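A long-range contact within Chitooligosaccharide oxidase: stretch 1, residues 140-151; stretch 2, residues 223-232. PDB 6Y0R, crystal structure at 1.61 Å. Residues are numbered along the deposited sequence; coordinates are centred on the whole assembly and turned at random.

Stretch 1, residues 140-151: ELWNQGKRALAH
Stretch 2 (223-232) EFQTFAAPEK

Stretch 1 leaves a helix through K146, whose positive phi (53/47) turns the chain into a short strand at R147 and A148; extended residues L149 to H151 follow. Stretch 2 runs antiparallel to this strand, with R147 opposite A228 (CA-CA 4.6 Å, non-hydrogen-bonded pair) and A148 opposite F227 (CA-CA 5.5 Å, hydrogen-bonded pair).

Along stretch 2, the strand residue F224 (chi1 m, chi2 83°) points toward stretch 1 and offers a ring face to L149 (m, t): L149 CD1 lies 3.9 Å from the centroid of the F224 ring, 17° off its normal, a CH-pi contact, while L149 CD2 packs 3.6 Å from F224 CB. The CA-to-CB bond of Q225 (t, p) points away, but its end comes nearer, and Q225 NE2 donates to T226 O at 3.1 Å.

T226 (p) also serves R147, whose side chain folds back through three m torsions. R147 NE donates to T226 OG1 (2.8 Å, 173°) and R147 NH2 to T226 O (3.0 Å).

F227 (phi/psi -116/159) makes the reciprocal backbone pair: F227 N donates to A148 O at 3.0 Å and A148 N to F227 O at 2.9 Å. R147 CA also sits 3.3 Å from F227 O, a CA-H...O contact. The F227 ring (chi1 p, chi2 88°) shares a sheet face with A148, placing F227 CE1 3.6 Å from A148 CB and F227 CE2 4.1 Å from A150 CB.

Beyond A228, whose backbone N lies over a face of the R147 guanidinium, A229 N donates to K146 O (3.0 Å, 164°), extending the backbone pairing. A229 CB fills the space between A148 CB (3.9 Å) and the edge of the W142 indole (chi1 t, chi2 -108°; A229 CB to W142 CE3 3.5 Å). Finally, E231 (t, p) meets the all-t K146 in an exposed salt bridge, K146 NZ to E231 OE1 at 2.7 Å.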

# COMPACT_ATOMS: atom_id res chain seq x y z
N GLU A 140 -13.78 -1.90 -13.91
CA GLU A 140 -13.49 -2.28 -15.31
C GLU A 140 -13.27 -3.78 -15.43
O GLU A 140 -13.78 -4.38 -16.36
CB GLU A 140 -12.29 -1.53 -15.88
CG GLU A 140 -12.61 -0.08 -16.19
CD GLU A 140 -13.54 0.13 -17.38
OE1 GLU A 140 -13.69 -0.81 -18.16
OE2 GLU A 140 -14.11 1.24 -17.51
N LEU A 141 -12.52 -4.41 -14.53
CA LEU A 141 -12.28 -5.85 -14.67
C LEU A 141 -13.59 -6.60 -14.44
O LEU A 141 -13.80 -7.64 -15.08
CB LEU A 141 -11.19 -6.30 -13.70
CG LEU A 141 -9.80 -5.74 -13.99
CD1 LEU A 141 -8.82 -6.31 -12.96
CD2 LEU A 141 -9.32 -6.07 -15.42
N TRP A 142 -14.39 -6.15 -13.49
CA TRP A 142 -15.70 -6.77 -13.19
C TRP A 142 -16.59 -6.65 -14.43
O TRP A 142 -17.14 -7.68 -14.87
CB TRP A 142 -16.32 -6.09 -11.98
CG TRP A 142 -17.71 -6.56 -11.68
CD1 TRP A 142 -18.84 -5.83 -11.88
CD2 TRP A 142 -18.11 -7.77 -11.03
NE1 TRP A 142 -19.92 -6.52 -11.43
CE2 TRP A 142 -19.51 -7.70 -10.88
CE3 TRP A 142 -17.45 -8.91 -10.56
CZ2 TRP A 142 -20.24 -8.76 -10.34
CZ3 TRP A 142 -18.17 -9.94 -10.00
CH2 TRP A 142 -19.55 -9.86 -9.87
N ASN A 143 -16.70 -5.47 -14.98
CA ASN A 143 -17.67 -5.23 -16.09
C ASN A 143 -17.15 -5.89 -17.37
O ASN A 143 -17.94 -6.50 -18.12
CB ASN A 143 -17.91 -3.75 -16.29
CG ASN A 143 -18.68 -3.08 -15.17
OD1 ASN A 143 -19.38 -3.74 -14.41
ND2 ASN A 143 -18.65 -1.77 -15.14
N GLN A 144 -15.85 -5.85 -17.65
CA GLN A 144 -15.30 -6.39 -18.92
C GLN A 144 -15.38 -7.92 -18.93
O GLN A 144 -15.59 -8.51 -20.02
CB GLN A 144 -13.87 -5.90 -19.17
CG GLN A 144 -13.77 -4.43 -19.55
CD GLN A 144 -12.35 -4.01 -19.83
OE1 GLN A 144 -11.58 -4.75 -20.43
NE2 GLN A 144 -11.99 -2.83 -19.33
N GLY A 145 -15.25 -8.61 -17.79
CA GLY A 145 -15.11 -10.07 -17.81
C GLY A 145 -15.33 -10.77 -16.51
O GLY A 145 -15.04 -11.98 -16.45
N LYS A 146 -15.89 -10.11 -15.50
CA LYS A 146 -16.09 -10.71 -14.17
C LYS A 146 -14.74 -11.27 -13.67
O LYS A 146 -14.64 -12.44 -13.25
CB LYS A 146 -17.18 -11.77 -14.27
CG LYS A 146 -17.81 -12.11 -12.96
CD LYS A 146 -18.95 -13.10 -13.07
CE LYS A 146 -19.67 -13.26 -11.76
NZ LYS A 146 -20.59 -14.43 -11.80
N ARG A 147 -13.72 -10.44 -13.80
CA ARG A 147 -12.35 -10.75 -13.36
C ARG A 147 -11.99 -9.77 -12.23
O ARG A 147 -12.70 -8.79 -12.00
CB ARG A 147 -11.36 -10.67 -14.52
CG ARG A 147 -11.75 -11.53 -15.73
CD ARG A 147 -11.79 -12.97 -15.38
NE ARG A 147 -10.49 -13.57 -15.08
CZ ARG A 147 -10.30 -14.86 -14.95
NH1 ARG A 147 -11.31 -15.71 -15.08
NH2 ARG A 147 -9.09 -15.33 -14.69
N ALA A 148 -10.89 -10.07 -11.55
CA ALA A 148 -10.46 -9.30 -10.36
C ALA A 148 -8.95 -9.44 -10.18
O ALA A 148 -8.35 -10.37 -10.73
CB ALA A 148 -11.21 -9.79 -9.14
N LEU A 149 -8.42 -8.48 -9.44
CA LEU A 149 -7.05 -8.52 -8.87
C LEU A 149 -7.13 -8.42 -7.36
O LEU A 149 -8.19 -8.05 -6.80
CB LEU A 149 -6.22 -7.37 -9.43
CG LEU A 149 -5.94 -7.47 -10.93
CD1 LEU A 149 -5.20 -6.21 -11.35
CD2 LEU A 149 -5.16 -8.73 -11.25
N ALA A 150 -6.03 -8.83 -6.72
CA ALA A 150 -5.94 -8.81 -5.26
C ALA A 150 -5.37 -7.46 -4.86
O ALA A 150 -4.22 -7.27 -4.93
CB ALA A 150 -5.08 -9.94 -4.76
N HIS A 151 -6.22 -6.52 -4.51
CA HIS A 151 -5.81 -5.16 -4.14
C HIS A 151 -6.57 -4.77 -2.88
O HIS A 151 -7.40 -5.58 -2.37
CB HIS A 151 -6.05 -4.18 -5.28
CG HIS A 151 -7.46 -4.18 -5.77
ND1 HIS A 151 -8.53 -3.71 -5.01
CD2 HIS A 151 -7.98 -4.67 -6.91
CE1 HIS A 151 -9.64 -3.85 -5.71
NE2 HIS A 151 -9.35 -4.45 -6.88
N GLU A 223 1.11 -5.47 -16.29
CA GLU A 223 0.32 -6.61 -16.81
C GLU A 223 0.14 -7.60 -15.68
O GLU A 223 1.09 -7.92 -14.99
CB GLU A 223 1.01 -7.25 -18.01
CG GLU A 223 0.16 -8.35 -18.64
CD GLU A 223 0.58 -8.81 -20.02
OE1 GLU A 223 1.80 -8.66 -20.36
OE2 GLU A 223 -0.32 -9.30 -20.76
N PHE A 224 -1.05 -8.16 -15.56
CA PHE A 224 -1.42 -9.12 -14.50
C PHE A 224 -2.15 -10.33 -15.08
O PHE A 224 -2.88 -10.19 -16.07
CB PHE A 224 -2.39 -8.49 -13.50
CG PHE A 224 -1.88 -7.25 -12.79
CD1 PHE A 224 -1.96 -6.01 -13.40
CD2 PHE A 224 -1.29 -7.38 -11.54
CE1 PHE A 224 -1.47 -4.89 -12.75
CE2 PHE A 224 -0.79 -6.25 -10.89
CZ PHE A 224 -0.91 -5.01 -11.49
N GLN A 225 -2.05 -11.44 -14.38
CA GLN A 225 -2.96 -12.60 -14.57
C GLN A 225 -4.11 -12.40 -13.59
O GLN A 225 -3.92 -12.60 -12.36
CB GLN A 225 -2.25 -13.93 -14.33
CG GLN A 225 -3.18 -15.12 -14.52
CD GLN A 225 -3.86 -15.14 -15.88
OE1 GLN A 225 -3.20 -15.03 -16.91
NE2 GLN A 225 -5.19 -15.22 -15.90
N THR A 226 -5.28 -11.98 -14.09
CA THR A 226 -6.47 -11.83 -13.23
C THR A 226 -6.95 -13.19 -12.73
O THR A 226 -6.63 -14.24 -13.34
CB THR A 226 -7.61 -11.08 -13.95
OG1 THR A 226 -8.16 -11.99 -14.91
CG2 THR A 226 -7.16 -9.77 -14.56
N PHE A 227 -7.80 -13.17 -11.71
CA PHE A 227 -8.56 -14.36 -11.25
C PHE A 227 -10.05 -14.08 -11.46
O PHE A 227 -10.46 -12.91 -11.69
CB PHE A 227 -8.25 -14.78 -9.82
CG PHE A 227 -8.40 -13.69 -8.79
CD1 PHE A 227 -9.61 -13.44 -8.17
CD2 PHE A 227 -7.29 -12.93 -8.43
CE1 PHE A 227 -9.73 -12.43 -7.21
CE2 PHE A 227 -7.43 -11.91 -7.50
CZ PHE A 227 -8.64 -11.67 -6.89
N ALA A 228 -10.84 -15.13 -11.52
CA ALA A 228 -12.30 -14.99 -11.63
C ALA A 228 -12.81 -14.25 -10.38
O ALA A 228 -12.55 -14.70 -9.27
CB ALA A 228 -12.92 -16.36 -11.79
N ALA A 229 -13.58 -13.19 -10.56
CA ALA A 229 -14.19 -12.38 -9.48
C ALA A 229 -15.22 -13.25 -8.80
O ALA A 229 -16.13 -13.77 -9.47
CB ALA A 229 -14.77 -11.13 -10.05
N PRO A 230 -15.12 -13.47 -7.47
CA PRO A 230 -16.06 -14.33 -6.78
C PRO A 230 -17.52 -13.90 -6.96
O PRO A 230 -17.85 -12.70 -6.84
CB PRO A 230 -15.68 -14.21 -5.30
CG PRO A 230 -14.23 -13.75 -5.31
CD PRO A 230 -14.01 -13.01 -6.61
N GLU A 231 -18.36 -14.88 -7.26
CA GLU A 231 -19.84 -14.70 -7.26
C GLU A 231 -20.35 -14.56 -5.82
O GLU A 231 -21.29 -13.83 -5.57
CB GLU A 231 -20.46 -15.91 -7.97
CG GLU A 231 -21.97 -15.92 -7.95
CD GLU A 231 -22.68 -14.81 -8.71
OE1 GLU A 231 -22.01 -14.10 -9.50
OE2 GLU A 231 -23.90 -14.65 -8.49
N LYS A 232 -19.75 -15.28 -4.90
CA LYS A 232 -20.14 -15.33 -3.48
C LYS A 232 -18.89 -15.08 -2.63
O LYS A 232 -17.97 -15.94 -2.61
CB LYS A 232 -20.80 -16.66 -3.14
CG LYS A 232 -22.17 -16.88 -3.79
CD LYS A 232 -22.74 -18.23 -3.52
CE LYS A 232 -24.10 -18.47 -4.16
NZ LYS A 232 -24.02 -18.61 -5.65